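Local coordinates for protein transcriptional regulator, marR family, putative (Sulfolobus solfataricus, PDB 3F3X) that probably acts as a dimeric DNA-binding transcription factor of the MarR family, recognising DNA through winged helix-turn-helix domains, at residues A[33-38]-A[101-106]; A[40-45]-A[68-73]. One frame throughout, in Å; residues are numbered along the deposited sequence.

In the fold
The two contacts lie side by side, their centres about 9 Å apart, and share helix 37-48. In contact 1 the turn leading into that helix meets helix 98-118; in contact 2 the helix itself meets helix 64-76. Along the chain contact 2 is nested within the loop that contact 1 closes, in the order 33-38, 40-45, 68-73, 101-106. Leu104 ties them together, its CD1 lying 3.7 Å from CE1 of Phe40. Helix 37-48 thus bridges the helix that follows the wing and helix 64-76, which by family topology is probably the recognition helix, an arrangement consistent with joining the probable DNA-reading part of the winged-helix domain to helix 98-118, beside the subunit boundary.

Contact 1 (A[33-38]-A[101-106]); sequences MNLSYL and RQVLLE
The carboxylate of Glu106 meets the methyl end of Met33 at one oxygen: CE lies 3.5 Å from OE1, raised moderately out of the carboxylate plane, and no atom of 33-38 covers either face of the group. The same methyl rests against the aliphatic base of the glutamate, with CE of Met33 3.4 Å from CB of Glu106, and it also touches Val103, whose O is 3.6 Å and CG1 3.7 Å from that CE. Methionine suits the task because its chain runs straight from CB to SD and then bends at the last torsion (chi3 78°), turning CE onto the helix. Glutamate suits this exposed position, offering methylene carbon to the methyl while its carboxylate stays at the surface.

Deeper in, Leu35 and Val103 reach toward each other tip to tip, CD1 of the leucine 3.5 Å from CG1 of the valine, a tight fit. Val103 brings that branch to Leu35 with CG1 anti to the backbone N (chi1 170°), and Leu79 touches both residues. Between the two apolar residues Asn34 takes a positive phi, which asparagine tolerates well; just after them Ser36 is the N-cap of the next helix, with Asp39 OD1 bonding back to its N in a capping box. This is the joint between the first two helices of a MarR winged-helix subunit, packed on the helix that follows the wing.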
# COMPACT_ATOMS: atom_id res chain seq x y z
N MET A 33 17.26 11.02 -7.18
CA MET A 33 16.84 12.41 -6.99
C MET A 33 16.67 12.89 -5.55
O MET A 33 16.33 14.05 -5.33
CB MET A 33 15.53 12.63 -7.75
CG MET A 33 15.59 12.22 -9.21
SD MET A 33 14.03 12.42 -10.07
CE MET A 33 14.03 14.20 -10.36
N ASN A 34 16.92 12.01 -4.59
CA ASN A 34 16.78 12.35 -3.18
C ASN A 34 15.34 12.78 -2.93
O ASN A 34 15.07 13.73 -2.19
CB ASN A 34 17.76 13.46 -2.80
CG ASN A 34 17.76 13.75 -1.31
OD1 ASN A 34 17.71 12.83 -0.49
ND2 ASN A 34 17.84 15.03 -0.96
N LEU A 35 14.41 12.08 -3.58
CA LEU A 35 12.98 12.35 -3.44
C LEU A 35 12.29 11.05 -3.05
O LEU A 35 12.85 9.97 -3.23
CB LEU A 35 12.37 12.84 -4.76
CG LEU A 35 12.78 14.20 -5.32
CD1 LEU A 35 12.05 14.43 -6.64
CD2 LEU A 35 12.46 15.30 -4.31
N SER A 36 11.08 11.18 -2.52
CA SER A 36 10.29 10.02 -2.14
C SER A 36 9.10 9.96 -3.09
O SER A 36 8.89 10.88 -3.88
CB SER A 36 9.79 10.15 -0.71
OG SER A 36 8.81 11.16 -0.60
N TYR A 37 8.33 8.89 -3.00
CA TYR A 37 7.16 8.74 -3.85
C TYR A 37 6.11 9.79 -3.46
O TYR A 37 5.42 10.33 -4.32
CB TYR A 37 6.57 7.35 -3.68
CG TYR A 37 5.38 7.07 -4.58
CD1 TYR A 37 5.42 7.37 -5.94
CD2 TYR A 37 4.24 6.44 -4.07
CE1 TYR A 37 4.35 7.04 -6.78
CE2 TYR A 37 3.18 6.11 -4.90
CZ TYR A 37 3.24 6.40 -6.25
OH TYR A 37 2.20 6.02 -7.07
N LEU A 38 6.01 10.07 -2.17
CA LEU A 38 5.05 11.07 -1.70
C LEU A 38 5.46 12.44 -2.23
O LEU A 38 4.60 13.27 -2.53
CB LEU A 38 5.00 11.10 -0.17
CG LEU A 38 3.99 12.09 0.42
CD1 LEU A 38 2.60 11.76 -0.08
CD2 LEU A 38 4.03 12.04 1.95
N ARG A 101 8.64 22.27 -10.98
CA ARG A 101 8.04 21.77 -12.22
C ARG A 101 9.06 20.99 -13.03
O ARG A 101 8.74 19.98 -13.66
CB ARG A 101 7.48 22.92 -13.06
CG ARG A 101 6.26 23.60 -12.45
CD ARG A 101 5.64 24.60 -13.42
NE ARG A 101 4.54 25.36 -12.81
CZ ARG A 101 3.29 24.93 -12.70
NH1 ARG A 101 2.93 23.74 -13.15
NH2 ARG A 101 2.38 25.71 -12.13
N GLN A 102 10.30 21.46 -13.01
CA GLN A 102 11.37 20.80 -13.74
C GLN A 102 11.69 19.45 -13.10
O GLN A 102 11.87 18.45 -13.80
CB GLN A 102 12.61 21.70 -13.77
CG GLN A 102 13.87 21.03 -14.29
CD GLN A 102 15.00 22.02 -14.53
OE1 GLN A 102 15.24 22.92 -13.72
NE2 GLN A 102 15.70 21.86 -15.65
N VAL A 103 11.75 19.42 -11.77
CA VAL A 103 12.03 18.18 -11.06
C VAL A 103 10.90 17.18 -11.27
O VAL A 103 11.14 15.98 -11.41
CB VAL A 103 12.26 18.43 -9.55
CG1 VAL A 103 12.30 17.12 -8.79
CG2 VAL A 103 13.58 19.16 -9.36
N LEU A 104 9.66 17.67 -11.29
CA LEU A 104 8.52 16.79 -11.50
C LEU A 104 8.63 16.07 -12.85
O LEU A 104 8.33 14.88 -12.96
CB LEU A 104 7.21 17.58 -11.46
CG LEU A 104 5.97 16.80 -11.91
CD1 LEU A 104 5.79 15.55 -11.05
CD2 LEU A 104 4.75 17.71 -11.80
N LEU A 105 9.06 16.80 -13.89
CA LEU A 105 9.20 16.20 -15.22
C LEU A 105 10.18 15.03 -15.16
O LEU A 105 9.93 13.98 -15.75
CB LEU A 105 9.71 17.24 -16.22
CG LEU A 105 8.75 18.37 -16.61
CD1 LEU A 105 9.46 19.34 -17.55
CD2 LEU A 105 7.51 17.78 -17.28
N GLU A 106 11.28 15.22 -14.44
CA GLU A 106 12.29 14.18 -14.30
C GLU A 106 11.77 13.02 -13.46
O GLU A 106 11.95 11.86 -13.84
CB GLU A 106 13.55 14.78 -13.66
CG GLU A 106 14.27 15.78 -14.55
CD GLU A 106 15.34 16.56 -13.81
OE1 GLU A 106 15.81 16.09 -12.74
OE2 GLU A 106 15.73 17.65 -14.29

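Contact 2 (A[40-45]-A[68-73]); sequences FSILKA and TAAVDK. With SO4 (sulfate ion), chain B.
Two helical segments approach most closely at Ile42 and Val71, whose CA atoms are 8.0 Å apart, a spacing at which side chains, not backbones, make the contact. Ile42 reaches furthest across. Its CG1 branch lies opposite the carbonyl carbon (chi1 -68°) and continues extended, carrying CD1 to the facing helix, where it stands 3.6 Å from CB of Ala70. The same methyl lies 4.2 Å from CG2 of Val71, where the two side chains cross at about a right angle. Alanine suits the closer place because its single methyl admits the isoleucine, while valine supplies a short branch beside it. All the atoms meeting here are carbon, as fits a buried seam.

Lys44 leaves the same helix in another direction, fully extended, to a sulfate ion that probably came from the crystallisation solution; NZ donates a hydrogen bond of 2.8 Å to O4 of the sulfate. Arg59, Tyr60, and Lys16 and Gln9 of the second subunit also hold the ion, so the site spans the subunit boundary. A methionine in place of Lys44 would probably leave O4 of the sulfate without this N-H bond and the ion with less positive charge to balance it.

Around the seam, Ala70 also touches Leu38 and Asp39, Phe40 and Leu43 pack on helix 98-118, and Ala45 lies against helix 53-60. On the far helix, Val71 touches Arg82 of strand 80-85, and Asp72 forms a salt bridge with that arginine, linking helix 64-76 to the sheet.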
# COMPACT_ATOMS: atom_id res chain seq x y z
N PHE A 40 6.88 13.02 -5.03
CA PHE A 40 6.42 13.04 -6.41
C PHE A 40 4.93 13.39 -6.48
O PHE A 40 4.51 14.20 -7.30
CB PHE A 40 6.65 11.68 -7.07
CG PHE A 40 5.80 11.45 -8.28
CD1 PHE A 40 6.06 12.10 -9.49
CD2 PHE A 40 4.69 10.60 -8.20
CE1 PHE A 40 5.24 11.90 -10.60
CE2 PHE A 40 3.87 10.40 -9.30
CZ PHE A 40 4.14 11.05 -10.50
N SER A 41 4.14 12.75 -5.62
CA SER A 41 2.70 12.99 -5.60
C SER A 41 2.36 14.46 -5.30
O SER A 41 1.48 15.05 -5.94
CB SER A 41 2.03 12.10 -4.56
OG SER A 41 2.16 10.73 -4.91
N ILE A 42 3.05 15.04 -4.33
CA ILE A 42 2.81 16.42 -3.96
C ILE A 42 3.16 17.34 -5.13
O ILE A 42 2.41 18.27 -5.44
CB ILE A 42 3.63 16.82 -2.71
CG1 ILE A 42 3.09 16.05 -1.49
CG2 ILE A 42 3.57 18.33 -2.47
CD1 ILE A 42 3.91 16.24 -0.23
N LEU A 43 4.29 17.07 -5.78
CA LEU A 43 4.68 17.88 -6.93
C LEU A 43 3.64 17.76 -8.04
O LEU A 43 3.26 18.75 -8.65
CB LEU A 43 6.06 17.45 -7.44
CG LEU A 43 7.22 17.79 -6.50
CD1 LEU A 43 8.53 17.26 -7.07
CD2 LEU A 43 7.31 19.30 -6.31
N LYS A 44 3.15 16.55 -8.29
CA LYS A 44 2.16 16.38 -9.35
C LYS A 44 0.88 17.16 -9.07
O LYS A 44 0.39 17.90 -9.93
CB LYS A 44 1.81 14.90 -9.54
CG LYS A 44 0.76 14.67 -10.63
CD LYS A 44 0.39 13.20 -10.76
CE LYS A 44 -0.67 12.99 -11.83
NZ LYS A 44 -1.14 11.57 -11.86
N ALA A 45 0.33 17.01 -7.86
CA ALA A 45 -0.90 17.71 -7.50
C ALA A 45 -0.77 19.24 -7.54
O ALA A 45 -1.67 19.93 -8.02
CB ALA A 45 -1.35 17.26 -6.11
N THR A 68 3.02 17.53 5.97
CA THR A 68 3.83 18.62 6.50
C THR A 68 5.32 18.27 6.49
O THR A 68 6.15 19.11 6.13
CB THR A 68 3.44 18.96 7.95
OG1 THR A 68 2.04 19.29 8.00
CG2 THR A 68 4.24 20.15 8.46
N ALA A 69 5.64 17.05 6.89
CA ALA A 69 7.03 16.60 6.91
C ALA A 69 7.60 16.62 5.49
O ALA A 69 8.72 17.08 5.28
CB ALA A 69 7.13 15.19 7.49
N ALA A 70 6.83 16.12 4.53
CA ALA A 70 7.26 16.08 3.14
C ALA A 70 7.45 17.49 2.58
O ALA A 70 8.47 17.79 1.96
CB ALA A 70 6.25 15.31 2.29
N VAL A 71 6.47 18.36 2.82
CA VAL A 71 6.54 19.74 2.34
C VAL A 71 7.71 20.49 2.96
O VAL A 71 8.34 21.32 2.31
CB VAL A 71 5.21 20.49 2.65
CG1 VAL A 71 5.34 21.97 2.28
CG2 VAL A 71 4.07 19.85 1.86
N ASP A 72 8.02 20.20 4.23
CA ASP A 72 9.15 20.86 4.87
C ASP A 72 10.42 20.65 4.04
O ASP A 72 11.17 21.59 3.80
CB ASP A 72 9.40 20.32 6.28
CG ASP A 72 8.33 20.75 7.28
OD1 ASP A 72 7.73 21.83 7.10
OD2 ASP A 72 8.11 19.99 8.25
N LYS A 73 10.65 19.42 3.60
CA LYS A 73 11.83 19.12 2.81
C LYS A 73 11.74 19.71 1.42
O LYS A 73 12.71 20.30 0.92
CB LYS A 73 12.06 17.61 2.74
CG LYS A 73 13.34 17.16 3.43
CD LYS A 73 13.34 15.68 3.74
CE LYS A 73 14.56 15.31 4.57
NZ LYS A 73 14.52 13.90 5.05
S SO4 B . -2.65 11.21 -8.53
O1 SO4 B . -2.01 9.94 -8.11
O2 SO4 B . -1.67 12.30 -8.45
O3 SO4 B . -3.78 11.51 -7.63
O4 SO4 B . -3.12 11.07 -9.92